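Local coordinates for protein Lys-gingipain W83 (Porphyromonas gingivalis, PDB 4ITC) that cleaves proteins strictly at lysyl bonds as a secreted cysteine protease, and carries adhesin domains, one of them described here, that are hemolytic when isolated, at residues K17-D22 against Y63-A68; C82-N87 against M159-L164; Y93-S98 against V149-F154; N109-E114 against V140-G145. All coordinates share one frame; numbering follows the deposited sequence. Where two conformers were deposited one is given.

Contact 1. Residues K17-D22 against Y63-A68; sequences KTIDAD and YLITPA. With CA (calcium ion), chain B; GAI (guanidine), chain G.
A calcium site lies at the end of a short antiparallel ladder in which K17, T18 and I19 face I65, L64 and Y63. Four backbone hydrogen bonds tie the strands: K17 and I65 exchange one pair, I19 and Y63 the other, the latter including Y63 N to I19 O at 2.8 Å. Just past the ladder the chain from I19 turns to the metal, which D20 binds through OD1 alone at 2.3 Å and D22 through both carboxylate oxygens, OD1 at 2.4 Å and OD2 more loosely at 2.7 Å. Water 1, D24, the carbonyl of H26 and N62 complete the shell; because N62 directly precedes Y63, both strands feed the ion. In the β-sandwich of this cleaved adhesin domain, strand 17-20 is an outermost strand of the five-stranded sheet. On one sheet face, I19 and I65 each turn CG1 anti to the carbonyl carbon (chi1 -48° and -63°), and their chain ends meet diagonally, CD1 to CD1, at a tight 3.5 Å. Beyond them the A21 methyl comes to the edge of the Y63 ring, CB to CE1 3.9 Å. On the other face T18 CG2 touches L64 CD1, while T18 OG1 accepts a 3.1 Å hydrogen bond from N1 of a bound guanidine that is also held by W16 O. The extended K17 chain leads away to a salt bridge with D103.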
loop_
_atom_site.group_PDB
_atom_site.type_symbol
_atom_site.label_atom_id
_atom_site.label_comp_id
_atom_site.label_asym_id
_atom_site.label_seq_id
_atom_site.Cartn_x
_atom_site.Cartn_y
_atom_site.Cartn_z
ATOM N N LYS A 17 8.990 -7.169 -4.300
ATOM C CA LYS A 17 10.176 -6.396 -3.992
ATOM C C LYS A 17 9.816 -5.232 -3.095
ATOM O O LYS A 17 8.745 -4.625 -3.257
ATOM C CB LYS A 17 10.807 -5.868 -5.286
ATOM C CG LYS A 17 12.006 -4.961 -5.088
ATOM C CD LYS A 17 12.651 -4.704 -6.432
ATOM C CE LYS A 17 13.816 -3.765 -6.314
ATOM N NZ LYS A 17 14.421 -3.474 -7.635
ATOM N N THR A 18 10.659 -4.940 -2.126
ATOM C CA THR A 18 10.483 -3.753 -1.293
ATOM C C THR A 18 11.666 -2.845 -1.494
ATOM O O THR A 18 12.815 -3.306 -1.649
ATOM C CB THR A 18 10.274 -4.065 0.203
ATOM O OG1 THR A 18 11.322 -4.934 0.677
ATOM C CG2 THR A 18 8.908 -4.676 0.441
ATOM N N ILE A 19 11.397 -1.550 -1.543
ATOM C CA ILE A 19 12.443 -0.540 -1.624
ATOM C C ILE A 19 12.230 0.491 -0.529
ATOM O O ILE A 19 11.238 1.185 -0.492
ATOM C CB ILE A 19 12.536 0.189 -2.968
ATOM C CG1 ILE A 19 12.518 -0.803 -4.146
ATOM C CG2 ILE A 19 13.767 1.072 -2.971
ATOM C CD1 ILE A 19 12.419 -0.120 -5.487
ATOM N N ASP A 20 13.225 0.597 0.342
ATOM C CA ASP A 20 13.276 1.631 1.357
ATOM C C ASP A 20 14.062 2.768 0.771
ATOM O O ASP A 20 15.299 2.906 1.010
ATOM C CB ASP A 20 13.969 1.077 2.605
ATOM C CG ASP A 20 14.282 2.118 3.641
ATOM O OD1 ASP A 20 13.649 3.178 3.700
ATOM O OD2 ASP A 20 15.232 1.847 4.455
ATOM N N ALA A 21 13.413 3.612 -0.027
ATOM C CA ALA A 21 14.163 4.555 -0.841
ATOM C C ALA A 21 14.775 5.687 -0.035
ATOM O O ALA A 21 15.833 6.219 -0.399
ATOM C CB ALA A 21 13.321 5.081 -1.971
ATOM N N ASP A 22 14.129 6.043 1.070
ATOM C CA ASP A 22 14.628 7.134 1.915
ATOM C C ASP A 22 15.782 6.643 2.810
ATOM O O ASP A 22 16.554 7.494 3.295
ATOM C CB ASP A 22 13.512 7.674 2.773
ATOM C CG ASP A 22 12.922 6.610 3.644
ATOM O OD1 ASP A 22 12.060 5.852 3.111
ATOM O OD2 ASP A 22 13.309 6.492 4.836
ATOM N N TYR A 63 8.503 1.619 -1.144
ATOM C CA TYR A 63 7.856 0.971 -2.274
ATOM C C TYR A 63 7.611 -0.477 -1.963
ATOM O O TYR A 63 8.460 -1.156 -1.391
ATOM C CB TYR A 63 8.699 1.005 -3.524
ATOM C CG TYR A 63 8.985 2.381 -4.137
ATOM C CD1 TYR A 63 9.857 3.268 -3.568
ATOM C CD2 TYR A 63 8.410 2.730 -5.338
ATOM C CE1 TYR A 63 10.120 4.484 -4.156
ATOM C CE2 TYR A 63 8.675 3.939 -5.935
ATOM C CZ TYR A 63 9.559 4.804 -5.330
ATOM O OH TYR A 63 9.855 6.001 -5.928
ATOM N N LEU A 64 6.434 -0.959 -2.351
ATOM C CA LEU A 64 6.078 -2.386 -2.334
ATOM C C LEU A 64 5.680 -2.705 -3.772
ATOM O O LEU A 64 4.745 -2.091 -4.314
ATOM C CB LEU A 64 4.920 -2.626 -1.386
ATOM C CG LEU A 64 4.352 -4.036 -1.374
ATOM C CD1 LEU A 64 5.342 -5.078 -0.887
ATOM C CD2 LEU A 64 3.075 -4.066 -0.554
ATOM N N ILE A 65 6.372 -3.676 -4.370
ATOM C CA ILE A 65 6.280 -3.909 -5.795
ATOM C C ILE A 65 5.910 -5.360 -6.071
ATOM O O ILE A 65 6.486 -6.269 -5.472
ATOM C CB ILE A 65 7.638 -3.569 -6.461
ATOM C CG1 ILE A 65 7.974 -2.067 -6.271
ATOM C CG2 ILE A 65 7.655 -3.906 -7.954
ATOM C CD1 ILE A 65 9.444 -1.760 -6.329
ATOM N N THR A 66 4.945 -5.545 -6.959
ATOM C CA THR A 66 4.521 -6.879 -7.392
ATOM C C THR A 66 5.615 -7.696 -8.047
ATOM O O THR A 66 6.610 -7.179 -8.530
ATOM C CB THR A 66 3.336 -6.808 -8.363
ATOM O OG1 THR A 66 3.797 -6.221 -9.580
ATOM C CG2 THR A 66 2.120 -6.053 -7.777
ATOM N N PRO A 67 5.411 -9.022 -8.065
ATOM C CA PRO A 67 6.154 -9.809 -9.031
ATOM C C PRO A 67 5.858 -9.352 -10.460
ATOM O O PRO A 67 4.898 -8.599 -10.703
ATOM C CB PRO A 67 5.595 -11.235 -8.788
ATOM C CG PRO A 67 4.944 -11.237 -7.488
ATOM C CD PRO A 67 4.450 -9.835 -7.303
ATOM N N ALA A 68 6.664 -9.811 -11.397
ATOM C CA ALA A 68 6.443 -9.468 -12.784
ATOM C C ALA A 68 5.081 -9.937 -13.260
ATOM O O ALA A 68 4.646 -11.042 -12.934
ATOM C CB ALA A 68 7.528 -10.100 -13.652
HETATM CA CA CA B . 11.885 4.157 4.784
HETATM C C GAI G . 10.037 -8.609 0.614
HETATM N N1 GAI G . 10.516 -7.790 -0.220
HETATM N N2 GAI G . 9.484 -9.758 0.229
HETATM N N3 GAI G . 10.096 -8.320 1.916
HETATM O O HOH W 1 10.425 5.370 6.307
#

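Contact 2. Residues C82-N87 against M159-L164; sequences CAQDAN and MFYIDL
This is a mostly buried strand-end contact in the six-stranded sheet of the sandwich, where C82 and A83 pair antiparallel with D163 and I162 before the first chain leaves the sheet at Q84. C82 and D163 are a hydrogen-bonded pair, with D163 N to C82 O almost straight. One more backbone bond, Q84 N to Y161 O at 3.1 Å, carries the pairing past the end of the strand. Water 2 accepts from D85 N and lies 2.8 Å from Y161 O, one of several acceptors competing for its protons. D85 OD1 then takes N87 N in an Asx turn.

The Q84 side chain, with CG anti to the backbone N (chi1 173°), runs alongside both aromatic residues: CG lies at the edge of the F160 ring and 3.6 Å from CD2 of Y161. The two rings overlap, F160 CE2 lying 3.5 Å above the Y161 plane, over its centre. A bend at chi2 (63°) brings Q84 OE1 to within 2.6 Å of D163 OD2, with the amide and carboxylate planes 38° apart. Two oxygens so close, with D163 itself buried, suggest that the D163 carboxyl group may hold a proton, its ionisation perhaps shifted by burial, unless the Q84 amide is turned the other way round.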
loop_
_atom_site.group_PDB
_atom_site.type_symbol
_atom_site.label_atom_id
_atom_site.label_comp_id
_atom_site.label_asym_id
_atom_site.label_seq_id
_atom_site.Cartn_x
_atom_site.Cartn_y
_atom_site.Cartn_z
ATOM N N CYS A 82 -6.361 1.576 4.285
ATOM C CA CYS A 82 -6.866 2.358 5.385
ATOM C C CYS A 82 -5.734 3.030 6.084
ATOM O O CYS A 82 -4.556 2.722 5.837
ATOM C CB CYS A 82 -7.655 1.525 6.379
ATOM S SG CYS A 82 -6.671 0.455 7.449
ATOM N N ALA A 83 -6.126 3.959 6.954
ATOM C CA ALA A 83 -5.270 4.502 7.992
ATOM C C ALA A 83 -5.432 3.605 9.206
ATOM O O ALA A 83 -6.537 3.379 9.690
ATOM C CB ALA A 83 -5.705 5.904 8.368
ATOM N N GLN A 84 -4.323 3.157 9.774
ATOM C CA GLN A 84 -4.400 2.329 10.970
ATOM C C GLN A 84 -5.041 3.049 12.152
ATOM O O GLN A 84 -5.759 2.424 12.926
ATOM C CB GLN A 84 -2.966 1.847 11.334
ATOM C CG GLN A 84 -2.840 1.091 12.662
ATOM C CD GLN A 84 -3.621 -0.210 12.683
ATOM O OE1 GLN A 84 -3.975 -0.799 11.653
ATOM N NE2 GLN A 84 -3.914 -0.671 13.917
ATOM N N ASP A 85 -4.729 4.342 12.324
ATOM C CA ASP A 85 -5.239 5.109 13.477
ATOM C C ASP A 85 -6.058 6.267 12.943
ATOM O O ASP A 85 -5.526 7.141 12.240
ATOM C CB ASP A 85 -4.061 5.559 14.338
ATOM C CG ASP A 85 -4.473 6.303 15.578
ATOM O OD1 ASP A 85 -5.557 6.939 15.577
ATOM O OD2 ASP A 85 -3.721 6.247 16.584
ATOM N N ALA A 86 -7.378 6.222 13.192
ATOM C CA ALA A 86 -8.306 7.244 12.699
ATOM C C ALA A 86 -8.019 8.660 13.141
ATOM O O ALA A 86 -8.457 9.609 12.474
ATOM C CB ALA A 86 -9.740 6.853 13.070
ATOM N N ASN A 87 -7.297 8.824 14.250
ATOM C CA ASN A 87 -6.898 10.159 14.730
ATOM C C ASN A 87 -5.616 10.683 14.053
ATOM O O ASN A 87 -5.225 11.844 14.237
ATOM C CB ASN A 87 -6.688 10.126 16.255
ATOM C CG ASN A 87 -7.927 9.713 17.021
ATOM O OD1 ASN A 87 -7.907 8.753 17.807
ATOM N ND2 ASN A 87 -8.975 10.398 16.799
ATOM N N MET A 159 1.979 10.953 11.009
ATOM C CA MET A 159 0.625 10.461 11.180
ATOM C C MET A 159 0.735 9.137 11.917
ATOM O O MET A 159 1.107 9.132 13.124
ATOM C CB MET A 159 -0.107 10.436 9.850
ATOM C CG MET A 159 -0.489 11.850 9.406
ATOM S SD MET A 159 -1.850 12.497 10.391
ATOM C CE MET A 159 -1.641 14.295 10.143
ATOM N N PHE A 160 0.499 8.009 11.261
ATOM C CA PHE A 160 0.780 6.730 11.948
ATOM C C PHE A 160 1.167 5.682 10.916
ATOM O O PHE A 160 2.326 5.626 10.529
ATOM C CB PHE A 160 -0.332 6.311 12.912
ATOM C CG PHE A 160 0.060 5.210 13.859
ATOM C CD1 PHE A 160 1.207 5.325 14.622
ATOM C CD2 PHE A 160 -0.698 4.075 13.974
ATOM C CE1 PHE A 160 1.571 4.322 15.531
ATOM C CE2 PHE A 160 -0.333 3.049 14.884
ATOM C CZ PHE A 160 0.802 3.177 15.640
ATOM N N TYR A 161 0.252 4.824 10.530
ATOM C CA TYR A 161 0.487 3.844 9.453
ATOM C C TYR A 161 -0.549 3.957 8.370
ATOM O O TYR A 161 -1.708 4.286 8.626
ATOM C CB TYR A 161 0.448 2.383 9.885
ATOM C CG TYR A 161 1.066 1.950 11.179
ATOM C CD1 TYR A 161 2.143 2.644 11.758
ATOM C CD2 TYR A 161 0.614 0.784 11.784
ATOM C CE1 TYR A 161 2.685 2.197 12.950
ATOM C CE2 TYR A 161 1.166 0.322 12.969
ATOM C CZ TYR A 161 2.196 1.036 13.541
ATOM O OH TYR A 161 2.837 0.633 14.713
ATOM N N ILE A 162 -0.122 3.619 7.148
ATOM C CA ILE A 162 -1.010 3.221 6.095
ATOM C C ILE A 162 -0.989 1.693 6.009
ATOM O O ILE A 162 0.083 1.072 6.011
ATOM C CB ILE A 162 -0.656 3.883 4.724
ATOM C CG1 ILE A 162 -1.693 3.498 3.656
ATOM C CG2 ILE A 162 0.768 3.624 4.277
ATOM C CD1 ILE A 162 -1.508 4.298 2.383
ATOM N N ASP A 163 -2.166 1.101 5.900
ATOM C CA ASP A 163 -2.313 -0.330 5.766
ATOM C C ASP A 163 -2.887 -0.635 4.363
ATOM O O ASP A 163 -3.769 0.064 3.889
ATOM C CB ASP A 163 -3.297 -0.875 6.773
ATOM C CG ASP A 163 -2.988 -0.585 8.236
ATOM O OD1 ASP A 163 -1.892 -0.127 8.642
ATOM O OD2 ASP A 163 -3.957 -0.867 9.038
ATOM N N LEU A 164 -2.467 -1.760 3.804
ATOM C CA LEU A 164 -2.800 -2.183 2.457
ATOM C C LEU A 164 -3.090 -3.679 2.500
ATOM O O LEU A 164 -2.372 -4.438 3.174
ATOM C CB LEU A 164 -1.616 -1.895 1.507
ATOM C CG LEU A 164 -1.656 -2.514 0.115
ATOM C CD1 LEU A 164 -2.647 -1.736 -0.717
ATOM C CD2 LEU A 164 -0.284 -2.445 -0.562
HETATM O O HOH W 2 -2.780 5.881 10.639
#

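Contact 3. Residues Y93-S98 against V149-F154; sequences YAVYAS and VAFRHF
The carbonyl oxygen of A150 receives Y96 N at 2.9 Å and also a CA-H...O contact from V95 CA at 3.2 Å. A150 N returns the bond to Y96 O, and A94 and R152 form a second reciprocal pair, so that the two strands are joined by four backbone hydrogen bonds. The strands run antiparallel, at 157°, as the inner neighbours 92-98 and 148-153 of the five-stranded sheet of the β-sandwich. On the face turned to the other sheet, V95 stands beside F151, CG2 to CD2 3.8 Å, and its other methyl, CG1, meets V149 CG1; L77 and F79 of the facing sheet pack on this row. The opposite face carries Y96 and R152, with the F154 ring reaching in beside them. R152 is extended from CG to NE, CG anti to the backbone N (chi1 -172°), and crosses the tyrosine ring obliquely with CD 3.6 Å from Y96 CE1. Its NH1 then donates to Y96 OH at 3.0 Å, the hydroxyl oxygen lying only 7° out of the guanidinium plane, while NE forms a salt bridge with D61. The F154 ring lies over the guanidinium, CD2 3.5 Å above its plane and over its centre. At its edge the same ring receives the A94 methyl, CB to F154 CE1 3.6 Å.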
loop_
_atom_site.group_PDB
_atom_site.type_symbol
_atom_site.label_atom_id
_atom_site.label_comp_id
_atom_site.label_asym_id
_atom_site.label_seq_id
_atom_site.Cartn_x
_atom_site.Cartn_y
_atom_site.Cartn_z
ATOM N N TYR A 93 -0.112 8.367 -0.556
ATOM C CA TYR A 93 0.464 7.263 -1.302
ATOM C C TYR A 93 0.129 7.400 -2.772
ATOM O O TYR A 93 -0.749 8.211 -3.180
ATOM C CB TYR A 93 -0.027 5.886 -0.781
ATOM C CG TYR A 93 -1.460 5.580 -1.123
ATOM C CD1 TYR A 93 -2.518 6.185 -0.438
ATOM C CD2 TYR A 93 -1.772 4.738 -2.158
ATOM C CE1 TYR A 93 -3.841 5.935 -0.777
ATOM C CE2 TYR A 93 -3.093 4.482 -2.496
ATOM C CZ TYR A 93 -4.102 5.114 -1.820
ATOM O OH TYR A 93 -5.403 4.806 -2.198
ATOM N N ALA A 94 0.822 6.613 -3.569
ATOM C CA ALA A 94 0.511 6.542 -5.004
ATOM C C ALA A 94 0.710 5.115 -5.473
ATOM O O ALA A 94 1.449 4.360 -4.845
ATOM C CB ALA A 94 1.343 7.528 -5.819
ATOM N N VAL A 95 0.037 4.749 -6.567
ATOM C CA VAL A 95 0.206 3.499 -7.244
ATOM C C VAL A 95 0.716 3.778 -8.639
ATOM O O VAL A 95 0.174 4.674 -9.339
ATOM C CB VAL A 95 -1.145 2.742 -7.344
ATOM C CG1 VAL A 95 -1.038 1.460 -8.121
ATOM C CG2 VAL A 95 -1.741 2.520 -5.971
ATOM N N TYR A 96 1.755 3.049 -9.068
ATOM C CA TYR A 96 2.417 3.256 -10.358
ATOM C C TYR A 96 2.472 1.965 -11.128
ATOM O O TYR A 96 2.504 0.897 -10.509
ATOM C CB TYR A 96 3.911 3.676 -10.174
ATOM C CG TYR A 96 4.123 4.949 -9.386
ATOM C CD1 TYR A 96 4.128 4.948 -7.996
ATOM C CD2 TYR A 96 4.324 6.164 -10.046
ATOM C CE1 TYR A 96 4.330 6.124 -7.285
ATOM C CE2 TYR A 96 4.523 7.329 -9.343
ATOM C CZ TYR A 96 4.547 7.316 -7.967
ATOM O OH TYR A 96 4.759 8.488 -7.250
ATOM N N ALA A 97 2.555 2.082 -12.450
ATOM C CA ALA A 97 2.856 0.970 -13.340
ATOM C C ALA A 97 4.193 1.230 -14.004
ATOM O O ALA A 97 4.496 2.358 -14.391
ATOM C CB ALA A 97 1.766 0.760 -14.395
ATOM N N SER A 98 5.000 0.197 -14.115
ATOM C CA SER A 98 6.160 0.224 -14.978
ATOM C C SER A 98 6.034 -0.818 -16.078
ATOM O O SER A 98 5.608 -1.933 -15.818
ATOM C CB SER A 98 7.407 -0.064 -14.170
ATOM O OG SER A 98 8.509 -0.348 -15.009
ATOM N N VAL A 149 3.655 -3.350 -10.781
ATOM C CA VAL A 149 2.905 -2.346 -10.073
ATOM C C VAL A 149 3.606 -2.045 -8.758
ATOM O O VAL A 149 4.009 -2.963 -8.052
ATOM C CB VAL A 149 1.472 -2.822 -9.832
ATOM C CG1 VAL A 149 0.705 -1.917 -8.861
ATOM C CG2 VAL A 149 0.734 -2.948 -11.161
ATOM N N ALA A 150 3.699 -0.757 -8.426
ATOM C CA ALA A 150 4.282 -0.302 -7.170
ATOM C C ALA A 150 3.294 0.475 -6.369
ATOM O O ALA A 150 2.565 1.313 -6.882
ATOM C CB ALA A 150 5.511 0.564 -7.422
ATOM N N PHE A 151 3.297 0.203 -5.071
ATOM C CA PHE A 151 2.601 0.998 -4.049
ATOM C C PHE A 151 3.640 1.797 -3.287
ATOM O O PHE A 151 4.570 1.202 -2.705
ATOM C CB PHE A 151 1.868 0.064 -3.079
ATOM C CG PHE A 151 0.835 -0.836 -3.748
ATOM C CD1 PHE A 151 1.197 -2.056 -4.269
ATOM C CD2 PHE A 151 -0.465 -0.399 -3.911
ATOM C CE1 PHE A 151 0.282 -2.873 -4.908
ATOM C CE2 PHE A 151 -1.396 -1.231 -4.524
ATOM C CZ PHE A 151 -1.033 -2.441 -5.028
ATOM N N ARG A 152 3.519 3.120 -3.300
ATOM C CA ARG A 152 4.535 3.989 -2.763
ATOM C C ARG A 152 3.951 4.831 -1.651
ATOM O O ARG A 152 2.986 5.566 -1.853
ATOM C CB ARG A 152 5.051 4.927 -3.844
ATOM C CG ARG A 152 6.252 5.776 -3.468
ATOM C CD ARG A 152 6.566 6.770 -4.589
ATOM N NE ARG A 152 7.689 7.612 -4.214
ATOM C CZ ARG A 152 8.055 8.690 -4.855
ATOM N NH1 ARG A 152 7.364 9.122 -5.900
ATOM N NH2 ARG A 152 9.121 9.352 -4.422
ATOM N N HIS A 153 4.529 4.723 -0.460
ATOM C CA HIS A 153 4.183 5.583 0.698
ATOM C C HIS A 153 5.213 6.665 0.794
ATOM O O HIS A 153 6.365 6.373 1.032
ATOM C CB HIS A 153 4.172 4.743 1.965
ATOM C CG HIS A 153 3.745 5.483 3.183
ATOM N ND1 HIS A 153 4.101 5.082 4.458
ATOM C CD2 HIS A 153 2.883 6.503 3.338
ATOM C CE1 HIS A 153 3.512 5.865 5.341
ATOM N NE2 HIS A 153 2.773 6.745 4.682
ATOM N N PHE A 154 4.798 7.911 0.556
ATOM C CA PHE A 154 5.762 9.012 0.387
ATOM C C PHE A 154 5.050 10.317 0.632
ATOM O O PHE A 154 3.834 10.334 0.745
ATOM C CB PHE A 154 6.459 9.003 -1.011
ATOM C CG PHE A 154 5.574 9.460 -2.154
ATOM C CD1 PHE A 154 4.408 8.777 -2.484
ATOM C CD2 PHE A 154 5.903 10.570 -2.885
ATOM C CE1 PHE A 154 3.602 9.199 -3.505
ATOM C CE2 PHE A 154 5.093 10.995 -3.932
ATOM C CZ PHE A 154 3.928 10.327 -4.213
#

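Contact 4. Residues N109-E114 against V140-G145; sequences NALLEE and VDLPAG. With GAI (guanidine), chain D.
A classic beta bulge in strand 109-115, where L111 and L112 both face V95, brings two consecutive leucines against V140, each to a different methyl of it. L111 crosses V140 at about a right angle and presses CB onto CG1 at 3.5 Å, a close fit for two carbons. L112, with CG anti to its backbone N (chi1 177°), comes obliquely and sets CD2 3.8 Å from V140 CG2.

The branched end of L111 divides between two places. Its CG is turned anti to the carbonyl carbon (chi1 -52°), and the chain beyond fits CD1 between V140 CG1 and L142 CD2, 3.6 Å from each and close to the carbonyl oxygen of D141. The other methyl, CD2, meets P143 tip to tip, 4.0 Å from the ring CD. L142 starts out directed away from 109-114, and just its branched end swings back to meet L111 CD1. N109 ND2 passes 4.0 Å from P143 CG, the two side chains pointing opposite ways. No hydrogen bond crosses between the segments, and apart from the carbonyl of D141 and the N109 amide the surface is all hydrocarbon. Farther along, A144 CB lies 3.7 Å from the carbon of a bound guanidine, which is hydrogen-bonded to OD1 of N73.

The two segments belong to different sheets: 109-115 is an outermost strand of the five-stranded sheet, hydrogen-bonded to 92-98, and 136-142 pairs with 75-83 in the six-stranded one. Their side chains thus close one lateral side of the sandwich, with L77 and F79 of the neighbouring strand 75-83 touching V140.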
loop_
_atom_site.group_PDB
_atom_site.type_symbol
_atom_site.label_atom_id
_atom_site.label_comp_id
_atom_site.label_asym_id
_atom_site.label_seq_id
_atom_site.Cartn_x
_atom_site.Cartn_y
_atom_site.Cartn_z
ATOM N N ASN A 109 4.641 6.533 -13.893
ATOM C CA ASN A 109 3.257 6.710 -14.290
ATOM C C ASN A 109 2.388 6.476 -13.072
ATOM O O ASN A 109 2.120 5.290 -12.778
ATOM C CB ASN A 109 2.916 5.730 -15.406
ATOM C CG ASN A 109 1.500 5.918 -15.920
ATOM O OD1 ASN A 109 0.795 6.820 -15.476
ATOM N ND2 ASN A 109 1.057 5.020 -16.775
ATOM N N ALA A 110 2.025 7.553 -12.373
ATOM C CA ALA A 110 1.126 7.475 -11.213
ATOM C C ALA A 110 -0.265 7.302 -11.710
ATOM O O ALA A 110 -0.850 8.239 -12.312
ATOM C CB ALA A 110 1.179 8.677 -10.287
ATOM N N LEU A 111 -0.804 6.131 -11.445
ATOM C CA LEU A 111 -2.168 5.779 -11.838
ATOM C C LEU A 111 -3.204 6.287 -10.878
ATOM O O LEU A 111 -4.366 6.516 -11.254
ATOM C CB LEU A 111 -2.294 4.252 -11.967
ATOM C CG LEU A 111 -1.256 3.526 -12.862
ATOM C CD1 LEU A 111 -1.495 2.032 -12.834
ATOM C CD2 LEU A 111 -1.289 4.039 -14.281
ATOM N N LEU A 112 -2.818 6.392 -9.613
ATOM C CA LEU A 112 -3.656 6.803 -8.501
ATOM C C LEU A 112 -2.732 7.483 -7.488
ATOM O O LEU A 112 -1.660 6.993 -7.227
ATOM C CB LEU A 112 -4.378 5.606 -7.867
ATOM C CG LEU A 112 -5.245 5.871 -6.633
ATOM C CD1 LEU A 112 -6.272 6.933 -6.885
ATOM C CD2 LEU A 112 -5.968 4.594 -6.235
ATOM N N GLU A 113 -3.118 8.638 -6.987
ATOM C CA GLU A 113 -2.337 9.318 -5.961
ATOM C C GLU A 113 -3.305 10.054 -5.069
ATOM O O GLU A 113 -4.152 10.829 -5.566
ATOM C CB GLU A 113 -1.327 10.277 -6.585
ATOM C CG GLU A 113 -0.557 11.066 -5.547
ATOM C CD GLU A 113 0.688 11.777 -6.037
ATOM O OE1 GLU A 113 0.979 11.761 -7.269
ATOM O OE2 GLU A 113 1.379 12.373 -5.184
ATOM N N GLU A 114 -3.224 9.851 -3.757
ATOM C CA GLU A 114 -4.152 10.471 -2.841
ATOM C C GLU A 114 -3.644 10.509 -1.429
ATOM O O GLU A 114 -2.701 9.786 -1.068
ATOM C CB GLU A 114 -5.512 9.774 -2.879
ATOM C CG GLU A 114 -5.552 8.413 -2.239
ATOM C CD GLU A 114 -6.939 7.753 -2.286
ATOM O OE1 GLU A 114 -7.180 6.862 -1.440
ATOM O OE2 GLU A 114 -7.770 8.142 -3.149
ATOM N N VAL A 140 -8.073 0.431 -10.109
ATOM C CA VAL A 140 -7.115 1.109 -10.999
ATOM C C VAL A 140 -6.962 0.339 -12.301
ATOM O O VAL A 140 -6.743 -0.846 -12.284
ATOM C CB VAL A 140 -5.724 1.186 -10.309
ATOM C CG1 VAL A 140 -4.725 1.876 -11.207
ATOM C CG2 VAL A 140 -5.852 1.908 -8.956
ATOM N N ASP A 141 -7.069 1.007 -13.446
ATOM C CA ASP A 141 -6.810 0.358 -14.733
ATOM C C ASP A 141 -5.313 0.332 -14.977
ATOM O O ASP A 141 -4.611 1.336 -14.780
ATOM C CB ASP A 141 -7.543 1.109 -15.847
ATOM C CG ASP A 141 -9.069 0.911 -15.754
ATOM O OD1 ASP A 141 -9.500 -0.255 -15.607
ATOM O OD2 ASP A 141 -9.829 1.904 -15.766
ATOM N N LEU A 142 -4.812 -0.821 -15.425
ATOM C CA LEU A 142 -3.393 -0.992 -15.682
ATOM C C LEU A 142 -3.163 -0.952 -17.186
ATOM O O LEU A 142 -3.827 -1.653 -17.927
ATOM C CB LEU A 142 -2.898 -2.314 -15.139
ATOM C CG LEU A 142 -3.091 -2.547 -13.638
ATOM C CD1 LEU A 142 -2.530 -3.874 -13.177
ATOM C CD2 LEU A 142 -2.423 -1.423 -12.862
ATOM N N PRO A 143 -2.289 -0.079 -17.644
ATOM C CA PRO A 143 -2.044 -0.019 -19.100
ATOM C C PRO A 143 -1.516 -1.322 -19.692
ATOM O O PRO A 143 -0.855 -2.160 -19.031
ATOM C CB PRO A 143 -0.976 1.072 -19.222
ATOM C CG PRO A 143 -1.072 1.877 -17.977
ATOM C CD PRO A 143 -1.551 0.971 -16.898
ATOM N N ALA A 144 -1.763 -1.495 -20.985
ATOM C CA ALA A 144 -1.173 -2.620 -21.712
ATOM C C ALA A 144 0.364 -2.566 -21.606
ATOM O O ALA A 144 0.962 -1.495 -21.748
ATOM C CB ALA A 144 -1.581 -2.524 -23.179
ATOM N N GLY A 145 0.993 -3.732 -21.412
ATOM C CA GLY A 145 2.434 -3.819 -21.274
ATOM C C GLY A 145 2.969 -3.577 -19.879
ATOM O O GLY A 145 4.190 -3.602 -19.678
HETATM C C GAI D . -3.129 -2.389 -26.590
HETATM N N1 GAI D . -4.320 -2.727 -26.361
HETATM N N2 GAI D . -2.700 -1.131 -26.578
HETATM N N3 GAI D . -2.256 -3.338 -26.837
#

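Contacts 1, 3 and 4 follow the five-stranded sheet across its width. Contact 3 is its buried interior, contact 1 the partly buried edge with calcium, and contact 4 the other edge, where the sheet meets its partner mainly by apolar side chains, without a hydrogen bond between the two segments. Strands 62-65 and 148-153 are neighbours, joining contacts 1 and 3 through L64 O and F151 N; V95 O and L111 N likewise join contacts 3 and 4. Contact 2 is buried too but lies in the opposite sheet, and combines strand pairing with close polar side chains. It meets contact 3 across the sandwich core, where I162 packs on Y93 and H153.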